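Local coordinates for protein major extracellular endoglucanase (Xanthomonas campestris pv. campestris, PDB 4TUF) that hydrolyses internal beta-1,4-glucosidic bonds of cellulose, lichenin and cereal beta-glucans, this chain being its glycosyl hydrolase family 5 catalytic domain, at residues Trp38-Trp42 with Lys43-Val47; Ser78-Ala81 with Asp82-Gly85. One frame throughout, in Å; residues are numbered along the deposited sequence.

Interaction 1 is the junction of a loop with the start of helix 42-51; interaction 2 is a turn in the neighbouring loop between strand 56-61 and helix 88-102 of the TIM barrel. Their centres are 11 Å apart, and polar bonds stitch them together. Asn41 ND2 donates to Arg79 O at 2.6 Å, the backbone N of Trp42 to Asn80 OD1 at 2.9 Å, and Trp42 NE1 to Asp82 OD1 at 3.1 Å. Both contacts also reach one dihydrogenphosphate ion, whose site is Lys43, Asp82 and Lys94: interaction 1 supplies Lys43 and interaction 2 supplies Asp82. This is a surface anion site, away from the presumed catalytic pair Glu157 and Glu278.

Interaction 1: Trp38-Trp42 with Lys43-Val47; sequences WARNW and KDMIV
Asn41 caps the N-terminus of helix 42-51 by folding its amide back over the first turn, onto Asp44. Its CB lies 4.1 Å from Asp44 CB. From there CG swings anti to the backbone N (chi1 172°), which brings OD1 in front of the turn, where it accepts from Asp44 N at 3.0 Å; the donor is tilted 17° from the carbonyl plane. The other end of the amide, ND2, turns out to the carbonyl of Arg79, so both ends of the group are held and its rotation is fixed. The main chain continues the helix with Met45 N to Asn41 O at 2.9 Å and Ile46 N to Trp42 O.

On the next residue, the Trp42 indole lies alongside Lys43. Lys43 CG sits over the face of the six-membered ring, 4.2 Å from its centroid and 10° off the normal, a CH-pi contact. The lysine chain runs on past the ring and bends at its last torsion, and beyond the two segments NZ makes a salt bridge with O4 of the dihydrogenphosphate ion. Ile46 reaches the same indole with CD1, 3.9 Å from Trp42 CE3, while NE1 is taken up by Asp82.

Before the cap, Arg40 crosses Met45: its CB lies 4.0 Å from Met45 SD. The arginine chain bends at chi2 and chi3, and Met45 CG lies over one face of its guanidinium, with NH1 bound by Trp329 O and Gln48 OE1.

Helix 42-51 is the helix of the beta-alpha-beta crossover between the parallel barrel strands 16-23 and 56-61. Ile46 packs against Glu98 and Phe99 of helix 88-102, whereas Met45 turns to Met34 and Trp314 in loops.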
loop_
_atom_site.group_PDB
_atom_site.type_symbol
_atom_site.label_atom_id
_atom_site.label_comp_id
_atom_site.label_asym_id
_atom_site.label_seq_id
_atom_site.Cartn_x
_atom_site.Cartn_y
_atom_site.Cartn_z
ATOM N N TRP A 38 -20.677 8.580 4.163
ATOM C CA TRP A 38 -21.942 8.649 4.894
ATOM C C TRP A 38 -21.836 9.687 6.002
ATOM O O TRP A 38 -22.842 10.200 6.487
ATOM C CB TRP A 38 -22.330 7.285 5.481
ATOM C CG TRP A 38 -21.256 6.646 6.319
ATOM C CD1 TRP A 38 -21.044 6.822 7.655
ATOM C CD2 TRP A 38 -20.254 5.725 5.873
ATOM N NE1 TRP A 38 -19.970 6.071 8.069
ATOM C CE2 TRP A 38 -19.469 5.386 6.994
ATOM C CE3 TRP A 38 -19.944 5.154 4.633
ATOM C CZ2 TRP A 38 -18.390 4.504 6.913
ATOM C CZ3 TRP A 38 -18.870 4.277 4.554
ATOM C CH2 TRP A 38 -18.106 3.963 5.687
ATOM N N ALA A 39 -20.604 10.003 6.389
ATOM C CA ALA A 39 -20.357 10.882 7.523
ATOM C C ALA A 39 -19.696 12.198 7.117
ATOM O O ALA A 39 -19.837 13.209 7.805
ATOM C CB ALA A 39 -19.501 10.166 8.551
ATOM N N ARG A 40 -18.978 12.181 5.996
ATOM C CA ARG A 40 -18.165 13.322 5.584
ATOM C C ARG A 40 -18.322 13.666 4.104
ATOM O O ARG A 40 -18.774 12.843 3.307
ATOM C CB ARG A 40 -16.684 13.046 5.875
ATOM C CG ARG A 40 -16.371 12.703 7.322
ATOM C CD ARG A 40 -16.432 13.928 8.221
ATOM N NE ARG A 40 -15.598 15.026 7.732
ATOM C CZ ARG A 40 -14.272 15.073 7.840
ATOM N NH1 ARG A 40 -13.611 14.079 8.416
ATOM N NH2 ARG A 40 -13.603 16.114 7.365
ATOM N N ASN A 41 -17.940 14.889 3.749
ATOM C CA ASN A 41 -17.821 15.295 2.353
ATOM C C ASN A 41 -16.450 14.898 1.824
ATOM O O ASN A 41 -15.434 15.188 2.455
ATOM C CB ASN A 41 -18.038 16.801 2.208
ATOM C CG ASN A 41 -17.726 17.302 0.815
ATOM O OD1 ASN A 41 -16.624 17.774 0.544
ATOM N ND2 ASN A 41 -18.698 17.199 -0.081
ATOM N N TRP A 42 -16.423 14.231 0.676
ATOM C CA TRP A 42 -15.189 13.609 0.186
ATOM C C TRP A 42 -14.069 14.627 -0.030
ATOM O O TRP A 42 -12.920 14.373 0.320
ATOM C CB TRP A 42 -15.458 12.837 -1.113
ATOM C CG TRP A 42 -15.794 13.716 -2.277
ATOM C CD1 TRP A 42 -17.005 14.297 -2.556
ATOM C CD2 TRP A 42 -14.906 14.122 -3.320
ATOM N NE1 TRP A 42 -16.918 15.039 -3.712
ATOM C CE2 TRP A 42 -15.639 14.948 -4.198
ATOM C CE3 TRP A 42 -13.561 13.865 -3.599
ATOM C CZ2 TRP A 42 -15.069 15.517 -5.332
ATOM C CZ3 TRP A 42 -12.998 14.430 -4.721
ATOM C CH2 TRP A 42 -13.749 15.246 -5.577
ATOM N N LYS A 43 -14.414 15.781 -0.596
ATOM C CA LYS A 43 -13.437 16.831 -0.859
ATOM C C LYS A 43 -12.880 17.397 0.448
ATOM O O LYS A 43 -11.678 17.643 0.562
ATOM C CB LYS A 43 -14.066 17.948 -1.694
ATOM C CG LYS A 43 -13.229 18.430 -2.867
ATOM C CD LYS A 43 -13.670 19.825 -3.301
ATOM C CE LYS A 43 -13.252 20.154 -4.731
ATOM N NZ LYS A 43 -14.089 19.437 -5.740
ATOM N N ASP A 44 -13.753 17.595 1.433
ATOM C CA ASP A 44 -13.335 18.136 2.723
ATOM C C ASP A 44 -12.461 17.151 3.495
ATOM O O ASP A 44 -11.551 17.553 4.215
ATOM C CB ASP A 44 -14.554 18.529 3.562
ATOM C CG ASP A 44 -15.212 19.811 3.068
ATOM O OD1 ASP A 44 -14.874 20.263 1.949
ATOM O OD2 ASP A 44 -16.070 20.365 3.794
ATOM N N MET A 45 -12.736 15.862 3.342
ATOM C CA MET A 45 -11.940 14.838 4.006
ATOM C C MET A 45 -10.529 14.756 3.410
ATOM O O MET A 45 -9.560 14.482 4.115
ATOM C CB MET A 45 -12.643 13.482 3.919
ATOM C CG MET A 45 -12.057 12.425 4.834
ATOM S SD MET A 45 -13.231 11.129 5.265
ATOM C CE MET A 45 -13.547 10.409 3.664
ATOM N N ILE A 46 -10.414 14.995 2.109
ATOM C CA ILE A 46 -9.103 15.040 1.472
ATOM C C ILE A 46 -8.336 16.268 1.953
ATOM O O ILE A 46 -7.160 16.180 2.300
ATOM C CB ILE A 46 -9.222 15.061 -0.064
ATOM C CG1 ILE A 46 -9.654 13.687 -0.579
ATOM C CG2 ILE A 46 -7.904 15.475 -0.706
ATOM C CD1 ILE A 46 -9.933 13.663 -2.061
ATOM N N VAL A 47 -9.021 17.407 1.975
ATOM C CA VAL A 47 -8.454 18.662 2.453
ATOM C C VAL A 47 -7.868 18.490 3.848
ATOM O O VAL A 47 -6.809 19.038 4.162
ATOM C CB VAL A 47 -9.523 19.785 2.466
ATOM C CG1 VAL A 47 -9.116 20.931 3.383
ATOM C CG2 VAL A 47 -9.785 20.286 1.057
#

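Interaction 2: Ser78-Ala81 with Asp82-Gly85; sequences SRNA and DLQG. With 2HP (dihydrogenphosphate ion), chain E.
A short 3-10 turn, set in the loop between strand 56-61 and helix 88-102 of the TIM barrel, brings Asn80 and Ala81 onto Leu83 and Gln84. Two successive i to i+3 bonds make it. Leu83 N donates to Asn80 O at 3.2 Å with an N-H...O angle of 161°, but approaches from above the carbonyl plane, 52° out of it. The next bond, Gln84 N to Ala81 O at 3.4 Å, is weak, and Gln84 CB rests near that same oxygen.

Asp82 sits mid-turn. Its chi1 of 63° turns the carboxylate out from the turn, between Trp42 and the dihydrogenphosphate ion: OD1 accepts from Trp42 NE1, and OD2 faces the ion, 3.3 Å from its O2. The acid's negative charge beside an anion is probably offset by Lys43 and Lys94, the other residues of the ion's site.

On the buried side, Asn80 and Leu83 both press on Leu37. Asn80 OD1 accepts from the backbone N of Trp42 and ND2 donates to the carbonyl oxygens of Asp76 and Arg40, which holds both ends of the amide. Between the two side chains the touch is made by Leu83 CD1, which lies 4.1 Å from Asn80 CB.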
loop_
_atom_site.group_PDB
_atom_site.type_symbol
_atom_site.label_atom_id
_atom_site.label_comp_id
_atom_site.label_asym_id
_atom_site.label_seq_id
_atom_site.Cartn_x
_atom_site.Cartn_y
_atom_site.Cartn_z
ATOM N N SER A 78 -26.368 14.110 0.506
ATOM C CA SER A 78 -26.608 15.432 1.082
ATOM C C SER A 78 -25.279 16.128 1.333
ATOM O O SER A 78 -25.162 17.344 1.180
ATOM C CB SER A 78 -27.401 15.333 2.385
ATOM O OG SER A 78 -28.537 14.503 2.221
ATOM N N ARG A 79 -24.279 15.337 1.719
ATOM C CA ARG A 79 -22.941 15.843 1.995
ATOM C C ARG A 79 -22.055 15.750 0.765
ATOM O O ARG A 79 -20.951 16.292 0.745
ATOM C CB ARG A 79 -22.292 15.061 3.134
ATOM C CG ARG A 79 -23.175 14.818 4.335
ATOM C CD ARG A 79 -22.491 13.845 5.272
ATOM N NE ARG A 79 -23.330 13.471 6.404
ATOM C CZ ARG A 79 -23.407 14.171 7.529
ATOM N NH1 ARG A 79 -22.700 15.285 7.658
ATOM N NH2 ARG A 79 -24.193 13.761 8.517
ATOM N N ASN A 80 -22.532 15.035 -0.248
ATOM C CA ASN A 80 -21.741 14.783 -1.447
ATOM C C ASN A 80 -22.565 14.971 -2.718
ATOM O O ASN A 80 -22.714 14.045 -3.514
ATOM C CB ASN A 80 -21.153 13.371 -1.404
ATOM C CG ASN A 80 -20.225 13.160 -0.225
ATOM O OD1 ASN A 80 -19.038 13.490 -0.284
ATOM N ND2 ASN A 80 -20.759 12.602 0.856
ATOM N N ALA A 81 -23.084 16.182 -2.904
ATOM C CA ALA A 81 -24.017 16.474 -3.989
ATOM C C ALA A 81 -23.401 16.312 -5.371
ATOM O O ALA A 81 -24.088 15.953 -6.322
ATOM C CB ALA A 81 -24.568 17.877 -3.834
ATOM N N ASP A 82 -22.107 16.574 -5.485
ATOM C CA ASP A 82 -21.463 16.529 -6.788
ATOM C C ASP A 82 -21.098 15.103 -7.223
ATOM O O ASP A 82 -20.515 14.912 -8.292
ATOM C CB ASP A 82 -20.218 17.418 -6.792
ATOM C CG ASP A 82 -19.160 16.944 -5.820
ATOM O OD1 ASP A 82 -19.503 16.201 -4.877
ATOM O OD2 ASP A 82 -17.981 17.318 -5.999
ATOM N N LEU A 83 -21.444 14.108 -6.408
ATOM C CA LEU A 83 -21.216 12.713 -6.786
ATOM C C LEU A 83 -22.510 12.016 -7.208
ATOM O O LEU A 83 -22.486 10.876 -7.682
ATOM C CB LEU A 83 -20.574 11.933 -5.643
ATOM C CG LEU A 83 -19.219 12.399 -5.117
ATOM C CD1 LEU A 83 -18.729 11.424 -4.064
ATOM C CD2 LEU A 83 -18.217 12.542 -6.249
ATOM N N GLN A 84 -23.637 12.703 -7.036
ATOM C CA GLN A 84 -24.939 12.128 -7.359
ATOM C C GLN A 84 -25.057 11.751 -8.835
ATOM O O GLN A 84 -24.828 12.579 -9.718
ATOM C CB GLN A 84 -26.055 13.100 -6.978
ATOM C CG GLN A 84 -27.399 12.436 -6.754
ATOM C CD GLN A 84 -28.394 13.366 -6.102
ATOM O OE1 GLN A 84 -28.119 14.554 -5.907
ATOM N NE2 GLN A 84 -29.561 12.833 -5.759
ATOM N N GLY A 85 -25.415 10.497 -9.093
ATOM C CA GLY A 85 -25.558 10.004 -10.452
ATOM C C GLY A 85 -24.296 9.375 -11.019
ATOM O O GLY A 85 -24.359 8.566 -11.944
HETATM P P 2HP E . -17.233 19.826 -8.423
HETATM O O1 2HP E . -16.994 20.954 -9.398
HETATM O O2 2HP E . -17.823 20.366 -7.138
HETATM O O3 2HP E . -18.193 18.834 -9.040
HETATM O O4 2HP E . -15.919 19.143 -8.119
#